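Local coordinates for uncharacterized protein SCO6318 (Streptomyces coelicolor A3, PDB 2QZ7) that is of unknown function but belongs to the TerD family, whose name comes from tellurite resistance, and binds sodium ions in the crystal, at residues Ala55-Pro60 with Gly187-Pro192; Phe95-Leu100 with Gly164-Arg169. All coordinates share one frame; numbering follows the deposited sequence.

Contact 1 of 2, residues Ala55-Pro60 with Gly187-Pro192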
ATOM      1  N   ALA A  55      -9.963  13.027 -12.136  1.00 51.24           N
ATOM      2  CA  ALA A  55      -9.917  11.622 -12.573  1.00 50.31           C
ATOM      3  C   ALA A  55      -9.541  10.691 -11.429  1.00 50.16           C
ATOM      4  O   ALA A  55      -8.394  10.197 -11.386  1.00 50.38           O
ATOM      5  CB  ALA A  55      -8.934  11.447 -13.755  1.00 50.33           C
ATOM      6  N   PRO A  56     -10.498  10.390 -10.525  1.00 49.24           N
ATOM      7  CA  PRO A  56     -10.176   9.641  -9.304  1.00 48.66           C
ATOM      8  C   PRO A  56      -9.733   8.211  -9.562  1.00 47.68           C
ATOM      9  O   PRO A  56      -9.007   7.628  -8.732  1.00 46.25           O
ATOM     10  CB  PRO A  56     -11.508   9.637  -8.528  1.00 48.83           C
ATOM     11  CG  PRO A  56     -12.325  10.696  -9.148  1.00 49.90           C
ATOM     12  CD  PRO A  56     -11.939  10.669 -10.599  1.00 50.42           C
ATOM     13  N   HIS A  57     -10.194   7.644 -10.687  1.00 46.36           N
ATOM     14  CA  HIS A  57      -9.851   6.282 -11.074  1.00 47.31           C
ATOM     15  C   HIS A  57      -8.985   6.233 -12.363  1.00 47.38           C
ATOM     16  O   HIS A  57      -8.747   5.173 -12.908  1.00 48.46           O
ATOM     17  CB  HIS A  57     -11.121   5.409 -11.212  1.00 47.75           C
ATOM     18  CG  HIS A  57     -11.832   5.157  -9.911  1.00 49.47           C
ATOM     19  ND1 HIS A  57     -12.818   5.991  -9.430  1.00 48.08           N
ATOM     20  CD2 HIS A  57     -11.691   4.172  -8.987  1.00 48.65           C
ATOM     21  CE1 HIS A  57     -13.242   5.545  -8.262  1.00 47.44           C
ATOM     22  NE2 HIS A  57     -12.600   4.428  -7.985  1.00 46.71           N
ATOM     23  N   GLY A  58      -8.494   7.382 -12.823  1.00 47.62           N
ATOM     24  CA  GLY A  58      -7.554   7.435 -13.941  1.00 46.36           C
ATOM     25  C   GLY A  58      -6.128   6.927 -13.661  1.00 45.22           C
ATOM     26  O   GLY A  58      -5.886   6.099 -12.769  1.00 45.07           O
ATOM     27  N   ARG A  59      -5.179   7.417 -14.456  1.00 44.54           N
ATOM     28  CA  ARG A  59      -3.780   7.118 -14.250  1.00 44.73           C
ATOM     29  C   ARG A  59      -3.359   7.742 -12.948  1.00 44.15           C
ATOM     30  O   ARG A  59      -3.847   8.837 -12.613  1.00 44.19           O
ATOM     31  CB  ARG A  59      -2.912   7.744 -15.315  1.00 45.29           C
ATOM     32  CG  ARG A  59      -3.223   7.397 -16.651  1.00 44.01           C
ATOM     33  CD  ARG A  59      -2.197   8.054 -17.554  1.00 47.85           C
ATOM     34  NE  ARG A  59      -2.342   7.432 -18.852  1.00 45.43           N
ATOM     35  CZ  ARG A  59      -1.670   6.346 -19.229  1.00 39.42           C
ATOM     36  NH1 ARG A  59      -0.736   5.830 -18.443  1.00 35.46           N
ATOM     37  NH2 ARG A  59      -1.933   5.846 -20.432  1.00 39.17           N
ATOM     38  N   PRO A  60      -2.417   7.084 -12.237  1.00 43.78           N
ATOM     39  CA  PRO A  60      -1.837   7.700 -11.063  1.00 42.84           C
ATOM     40  C   PRO A  60      -1.194   9.044 -11.419  1.00 43.20           C
ATOM     41  O   PRO A  60      -0.623   9.184 -12.504  1.00 41.57           O
ATOM     42  CB  PRO A  60      -0.726   6.715 -10.653  1.00 43.62           C
ATOM     43  CG  PRO A  60      -1.078   5.422 -11.245  1.00 43.41           C
ATOM     44  CD  PRO A  60      -1.888   5.718 -12.481  1.00 43.25           C
ATOM     45  N   GLY A 187      -5.416   1.496  -8.873  1.00 42.66           N
ATOM     46  CA  GLY A 187      -6.441   2.543  -8.711  1.00 42.51           C
ATOM     47  C   GLY A 187      -7.645   2.408  -9.610  1.00 44.50           C
ATOM     48  O   GLY A 187      -8.602   3.200  -9.518  1.00 42.88           O
ATOM     49  N   SER A 188      -7.646   1.401 -10.477  1.00 45.36           N
ATOM     50  CA  SER A 188      -8.753   1.312 -11.432  1.00 47.83           C
ATOM     51  C   SER A 188     -10.045   0.898 -10.707  1.00 49.54           C
ATOM     52  O   SER A 188     -10.017   0.177  -9.694  1.00 48.34           O
ATOM     53  CB  SER A 188      -8.424   0.344 -12.580  1.00 47.65           C
ATOM     54  OG  SER A 188      -8.094  -0.925 -12.034  1.00 49.67           O
ATOM     55  N   ALA A 189     -11.168   1.401 -11.227  1.00 52.88           N
ATOM     56  CA  ALA A 189     -12.496   1.036 -10.757  1.00 56.06           C
ATOM     57  C   ALA A 189     -12.674  -0.493 -10.696  1.00 58.57           C
ATOM     58  O   ALA A 189     -12.495  -1.160 -11.721  1.00 59.27           O
ATOM     59  CB  ALA A 189     -13.542   1.663 -11.687  1.00 56.10           C
ATOM     60  N   PRO A 190     -13.034  -1.054  -9.508  1.00 60.70           N
ATOM     61  CA  PRO A 190     -13.331  -2.495  -9.397  1.00 62.32           C
ATOM     62  C   PRO A 190     -14.592  -2.893 -10.175  1.00 63.30           C
ATOM     63  O   PRO A 190     -15.300  -2.028 -10.716  1.00 64.11           O
ATOM     64  CB  PRO A 190     -13.547  -2.713  -7.878  1.00 62.25           C
ATOM     65  CG  PRO A 190     -13.009  -1.501  -7.211  1.00 61.95           C
ATOM     66  CD  PRO A 190     -13.197  -0.377  -8.206  1.00 61.31           C
ATOM     67  N   ARG A 191     -14.866  -4.186 -10.271  1.00 64.62           N
ATOM     68  CA  ARG A 191     -16.134  -4.605 -10.869  1.00 65.66           C
ATOM     69  C   ARG A 191     -17.272  -4.672  -9.833  1.00 65.34           C
ATOM     70  O   ARG A 191     -17.079  -5.216  -8.742  1.00 65.21           O
ATOM     71  CB  ARG A 191     -15.995  -5.897 -11.681  1.00 66.31           C
ATOM     72  CG  ARG A 191     -16.141  -5.647 -13.190  1.00 69.46           C
ATOM     73  CD  ARG A 191     -16.683  -6.865 -13.923  1.00 74.33           C
ATOM     74  NE  ARG A 191     -15.646  -7.890 -14.057  1.00 78.49           N
ATOM     75  CZ  ARG A 191     -15.871  -9.203 -14.049  1.00 80.01           C
ATOM     76  NH1 ARG A 191     -17.102  -9.674 -13.896  1.00 79.74           N
ATOM     77  NH2 ARG A 191     -14.855 -10.049 -14.178  1.00 81.32           N
ATOM     78  N   PRO A 192     -18.455  -4.104 -10.174  1.00 65.41           N
ATOM     79  CA  PRO A 192     -19.591  -4.010  -9.226  1.00 65.40           C
ATOM     80  C   PRO A 192     -20.068  -5.380  -8.726  1.00 65.19           C
ATOM     81  O   PRO A 192     -20.367  -6.249  -9.538  1.00 65.85           O
ATOM     82  CB  PRO A 192     -20.698  -3.315 -10.050  1.00 65.00           C
ATOM     83  CG  PRO A 192     -20.294  -3.470 -11.473  1.00 65.27           C
ATOM     84  CD  PRO A 192     -18.795  -3.540 -11.499  1.00 65.26           C
TER

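Contact 2 of 2, residues Phe95-Leu100 with Gly164-Arg169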
ATOM      1  N   PHE A  95       1.545   9.264   5.618  1.00 43.94           N
ATOM      2  CA  PHE A  95       0.916  10.250   4.746  1.00 44.49           C
ATOM      3  C   PHE A  95       0.445  11.438   5.533  1.00 45.51           C
ATOM      4  O   PHE A  95      -0.285  11.275   6.516  1.00 46.27           O
ATOM      5  CB  PHE A  95      -0.346   9.698   4.028  1.00 42.40           C
ATOM      6  CG  PHE A  95      -0.136   8.384   3.319  1.00 44.39           C
ATOM      7  CD1 PHE A  95      -0.262   8.319   1.925  1.00 43.91           C
ATOM      8  CD2 PHE A  95       0.182   7.220   4.023  1.00 43.57           C
ATOM      9  CE1 PHE A  95      -0.083   7.128   1.262  1.00 43.64           C
ATOM     10  CE2 PHE A  95       0.361   5.999   3.344  1.00 41.31           C
ATOM     11  CZ  PHE A  95       0.207   5.978   1.962  1.00 42.93           C
ATOM     12  N   GLU A  96       0.818  12.627   5.077  1.00 44.90           N
ATOM     13  CA  GLU A  96       0.304  13.836   5.654  1.00 45.97           C
ATOM     14  C   GLU A  96      -0.736  14.256   4.653  1.00 45.43           C
ATOM     15  O   GLU A  96      -0.486  15.120   3.822  1.00 45.63           O
ATOM     16  CB  GLU A  96       1.401  14.901   5.817  1.00 45.37           C
ATOM     17  CG  GLU A  96       2.592  14.516   6.720  1.00 50.60           C
ATOM     18  CD  GLU A  96       2.214  14.193   8.179  1.00 56.38           C
ATOM     19  OE1 GLU A  96       1.275  14.814   8.749  1.00 58.58           O
ATOM     20  OE2 GLU A  96       2.882  13.304   8.771  1.00 60.07           O
ATOM     21  N   LEU A  97      -1.890  13.595   4.722  1.00 46.21           N
ATOM     22  CA  LEU A  97      -3.041  13.810   3.822  1.00 46.26           C
ATOM     23  C   LEU A  97      -3.471  15.282   3.719  1.00 46.62           C
ATOM     24  O   LEU A  97      -3.740  15.794   2.635  1.00 46.29           O
ATOM     25  CB  LEU A  97      -4.211  12.919   4.271  1.00 45.77           C
ATOM     26  CG  LEU A  97      -3.921  11.392   4.214  1.00 45.27           C
ATOM     27  CD1 LEU A  97      -5.102  10.598   4.737  1.00 43.06           C
ATOM     28  CD2 LEU A  97      -3.601  10.933   2.834  1.00 45.45           C
ATOM     29  N   ASP A  98      -3.483  15.962   4.854  1.00 48.02           N
ATOM     30  CA  ASP A  98      -3.918  17.354   4.923  1.00 49.41           C
ATOM     31  C   ASP A  98      -3.012  18.298   4.134  1.00 49.76           C
ATOM     32  O   ASP A  98      -3.411  19.395   3.816  1.00 50.22           O
ATOM     33  CB  ASP A  98      -4.071  17.795   6.382  1.00 50.28           C
ATOM     34  CG  ASP A  98      -2.752  17.771   7.177  1.00 52.50           C
ATOM     35  OD1 ASP A  98      -2.682  18.551   8.154  1.00 56.59           O
ATOM     36  OD2 ASP A  98      -1.814  16.970   6.891  1.00 53.94           O
ATOM     37  N   ARG A  99      -1.830  17.825   3.750  1.00 50.38           N
ATOM     38  CA  ARG A  99      -0.851  18.637   3.019  1.00 50.70           C
ATOM     39  C   ARG A  99      -0.805  18.369   1.515  1.00 49.73           C
ATOM     40  O   ARG A  99      -0.050  19.015   0.788  1.00 49.56           O
ATOM     41  CB  ARG A  99       0.535  18.445   3.642  1.00 51.66           C
ATOM     42  CG  ARG A  99       0.661  19.106   5.028  1.00 55.91           C
ATOM     43  CD  ARG A  99       2.022  18.806   5.648  1.00 63.85           C
ATOM     44  NE  ARG A  99       3.094  18.944   4.652  1.00 69.41           N
ATOM     45  CZ  ARG A  99       4.142  18.125   4.529  1.00 71.50           C
ATOM     46  NH1 ARG A  99       5.042  18.368   3.576  1.00 72.29           N
ATOM     47  NH2 ARG A  99       4.292  17.068   5.342  1.00 70.52           N
ATOM     48  N   LEU A 100      -1.610  17.412   1.049  1.00 48.57           N
ATOM     49  CA  LEU A 100      -1.782  17.153  -0.380  1.00 47.67           C
ATOM     50  C   LEU A 100      -2.523  18.282  -1.075  1.00 48.01           C
ATOM     51  O   LEU A 100      -3.500  18.823  -0.536  1.00 47.01           O
ATOM     52  CB  LEU A 100      -2.579  15.861  -0.595  1.00 47.42           C
ATOM     53  CG  LEU A 100      -1.882  14.566  -0.161  1.00 46.89           C
ATOM     54  CD1 LEU A 100      -2.849  13.372  -0.143  1.00 44.79           C
ATOM     55  CD2 LEU A 100      -0.735  14.290  -1.119  1.00 46.09           C
ATOM     56  N   GLY A 164     -13.967  18.463   1.805  1.00 52.72           N
ATOM     57  CA  GLY A 164     -12.544  18.352   1.512  1.00 51.65           C
ATOM     58  C   GLY A 164     -11.800  17.524   2.527  1.00 50.92           C
ATOM     59  O   GLY A 164     -10.610  17.264   2.365  1.00 51.19           O
ATOM     60  N   ALA A 165     -12.487  17.120   3.596  1.00 50.25           N
ATOM     61  CA  ALA A 165     -11.862  16.239   4.591  1.00 48.52           C
ATOM     62  C   ALA A 165     -11.649  14.819   4.058  1.00 47.58           C
ATOM     63  O   ALA A 165     -12.519  14.265   3.373  1.00 46.86           O
ATOM     64  CB  ALA A 165     -12.667  16.206   5.872  1.00 48.77           C
ATOM     65  N   TRP A 166     -10.485  14.263   4.399  1.00 45.89           N
ATOM     66  CA  TRP A 166     -10.091  12.893   4.090  1.00 45.61           C
ATOM     67  C   TRP A 166     -10.764  11.816   4.911  1.00 45.36           C
ATOM     68  O   TRP A 166     -10.773  11.868   6.137  1.00 45.69           O
ATOM     69  CB  TRP A 166      -8.577  12.739   4.253  1.00 44.50           C
ATOM     70  CG  TRP A 166      -7.829  13.517   3.237  1.00 44.63           C
ATOM     71  CD1 TRP A 166      -7.315  14.758   3.396  1.00 44.02           C
ATOM     72  CD2 TRP A 166      -7.540  13.124   1.873  1.00 43.50           C
ATOM     73  NE1 TRP A 166      -6.703  15.168   2.224  1.00 46.83           N
ATOM     74  CE2 TRP A 166      -6.833  14.186   1.277  1.00 43.49           C
ATOM     75  CE3 TRP A 166      -7.804  11.976   1.112  1.00 41.41           C
ATOM     76  CZ2 TRP A 166      -6.410  14.151  -0.057  1.00 44.33           C
ATOM     77  CZ3 TRP A 166      -7.370  11.923  -0.193  1.00 42.24           C
ATOM     78  CH2 TRP A 166      -6.676  13.002  -0.774  1.00 44.88           C
ATOM     79  N   GLU A 167     -11.270  10.809   4.209  1.00 45.53           N
ATOM     80  CA  GLU A 167     -11.897   9.656   4.833  1.00 45.80           C
ATOM     81  C   GLU A 167     -11.214   8.366   4.422  1.00 45.59           C
ATOM     82  O   GLU A 167     -10.601   8.295   3.363  1.00 45.98           O
ATOM     83  CB  GLU A 167     -13.398   9.633   4.522  1.00 46.27           C
ATOM     84  CG  GLU A 167     -14.084  10.780   5.177  1.00 47.47           C
ATOM     85  CD  GLU A 167     -15.513  10.995   4.730  1.00 48.31           C
ATOM     86  OE1 GLU A 167     -15.912  10.517   3.644  1.00 50.16           O
ATOM     87  OE2 GLU A 167     -16.229  11.667   5.477  1.00 47.79           O
ATOM     88  N   PHE A 168     -11.287   7.366   5.300  1.00 44.72           N
ATOM     89  CA  PHE A 168     -10.674   6.084   5.080  1.00 44.64           C
ATOM     90  C   PHE A 168     -11.740   5.082   4.663  1.00 44.34           C
ATOM     91  O   PHE A 168     -12.874   5.142   5.115  1.00 42.63           O
ATOM     92  CB  PHE A 168      -9.949   5.633   6.366  1.00 44.30           C
ATOM     93  CG  PHE A 168      -9.829   4.147   6.518  1.00 43.68           C
ATOM     94  CD1 PHE A 168      -8.791   3.449   5.916  1.00 43.01           C
ATOM     95  CD2 PHE A 168     -10.739   3.450   7.310  1.00 45.48           C
ATOM     96  CE1 PHE A 168      -8.678   2.079   6.092  1.00 44.33           C
ATOM     97  CE2 PHE A 168     -10.630   2.075   7.479  1.00 44.51           C
ATOM     98  CZ  PHE A 168      -9.614   1.396   6.866  1.00 41.49           C
ATOM     99  N   ARG A 169     -11.363   4.165   3.791  1.00 43.52           N
ATOM    100  CA  ARG A 169     -12.163   2.980   3.557  1.00 44.74           C
ATOM    101  C   ARG A 169     -11.245   1.799   3.430  1.00 44.90           C
ATOM    102  O   ARG A 169     -10.199   1.895   2.785  1.00 45.07           O
ATOM    103  CB  ARG A 169     -13.074   3.123   2.338  1.00 44.23           C
ATOM    104  CG  ARG A 169     -14.401   3.643   2.768  1.00 46.58           C
ATOM    105  CD  ARG A 169     -15.290   4.015   1.670  1.00 48.66           C
ATOM    106  NE  ARG A 169     -16.162   2.921   1.247  1.00 47.85           N
ATOM    107  CZ  ARG A 169     -16.858   2.956   0.120  1.00 47.29           C
ATOM    108  NH1 ARG A 169     -16.796   4.036  -0.663  1.00 45.89           N
ATOM    109  NH2 ARG A 169     -17.631   1.933  -0.215  1.00 49.04           N
TER

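Contact 1 of 2, residues Ala55-Pro60 with Gly187-Pro192
His57 brings the loop 55-60 up against Gly187, Ser188 and Ala189. Ala55 opens a type I beta turn that runs to Gly58, and its O takes a hydrogen bond from Gly58 N. Pro56 sits inside this turn. Its O accepts a hydrogen bond from Arg106 NH1, and the same NH1 also holds Gly187 O, so one guanidinium nitrogen ties both segments together. His57 follows and carries the contact. Its chi1 of -67° places the ring beside the backbone N, and the turn about CB-CG (chi2 90°) brings the CD2 edge to Gly187 O. His57 CD2 is 3.3 Å from Gly187 O, which lies near the ring plane. Ala189 N is 3.6 Å from His57 CD2 and stands obliquely to the ring. The methyl CB of Ala189 lies 4.1 Å from the same CD2. Further on, Pro60 turns to Thr49 and Tyr51 of strand 44-52. Across from the turn, Ser188 OG is hydrogen-bonded to Glu185 O, at the end of helix 179-185. This is a beta-turn loop, linking strands 44-52 and 62-64, laid against the C-terminal tail at the surface of a beta-sandwich.

Contact 2 of 2, residues Phe95-Leu100 with Gly164-Arg169
This is a mainly apolar, buried contact at one end of the beta-sandwich, where a short 3-10 turn lies against a tryptophan at the start of an edge strand. Leu97 and Leu100 come from the connection between strands 91-95 and 104-113, and Trp166 begins strand 166-175. Leu97 CB sits over one face of the indole. It makes a CH-pi contact with the five-membered ring, 3.8 Å from the centroid and 12° off the ring normal. Its closest ring atom is Trp166 CD1, 3.7 Å from Leu97 CB. The Leu97 side chain slants across that of Trp166, and its CD1 comes 4.1 Å from Trp166 CB. Leu100 meets the benzene part of the indole: its CD1 is 3.6 Å from Trp166 CZ2 and 3.9 Å from Trp166 CH2. The Leu100 side chain crosses the indole at about a right angle. Trp166 has CG anti to its carbonyl carbon (chi1 -67°), and this swings the indole toward the turn. There Trp166 NE1 lies 3.1 Å from Leu97 O. The same carbonyl takes the backbone hydrogen bond from Leu100 N, and Arg99 N is bonded to Glu96 O, so the turn is held by its own backbone. Around the contact, Phe158 of strand 152-160 touches both Leu97 and Trp166. Leu97 also meets Val26 of strand 26-31, and Leu100 meets Val107 of strand 104-113. The contact therefore joins the crossover from one sheet to the other with the outermost strand 166-175.

Overall arrangement
The two contacts lie at separate places in one beta-sandwich. Their centres are 18 Å apart, their nearest atoms are about 8 Å apart, and they do not touch. Each centre is 15 Å from the centre of the chain. Along the chain the order is 55-60, 95-100, 164-169, 187-192, so contact 2 is nested inside the loop closed by contact 1. Both relate to the sheet with strands 44-52, 104-113 and 166-175. Adjacent residues of strand 104-113 serve them, Arg106 in contact 1 and Val107 in contact 2. Strand 166-175 gives Trp166 to contact 2 and Arg173, bonded to Ser188 O, to contact 1. The two contacts thus attach different chain segments to the same sheet.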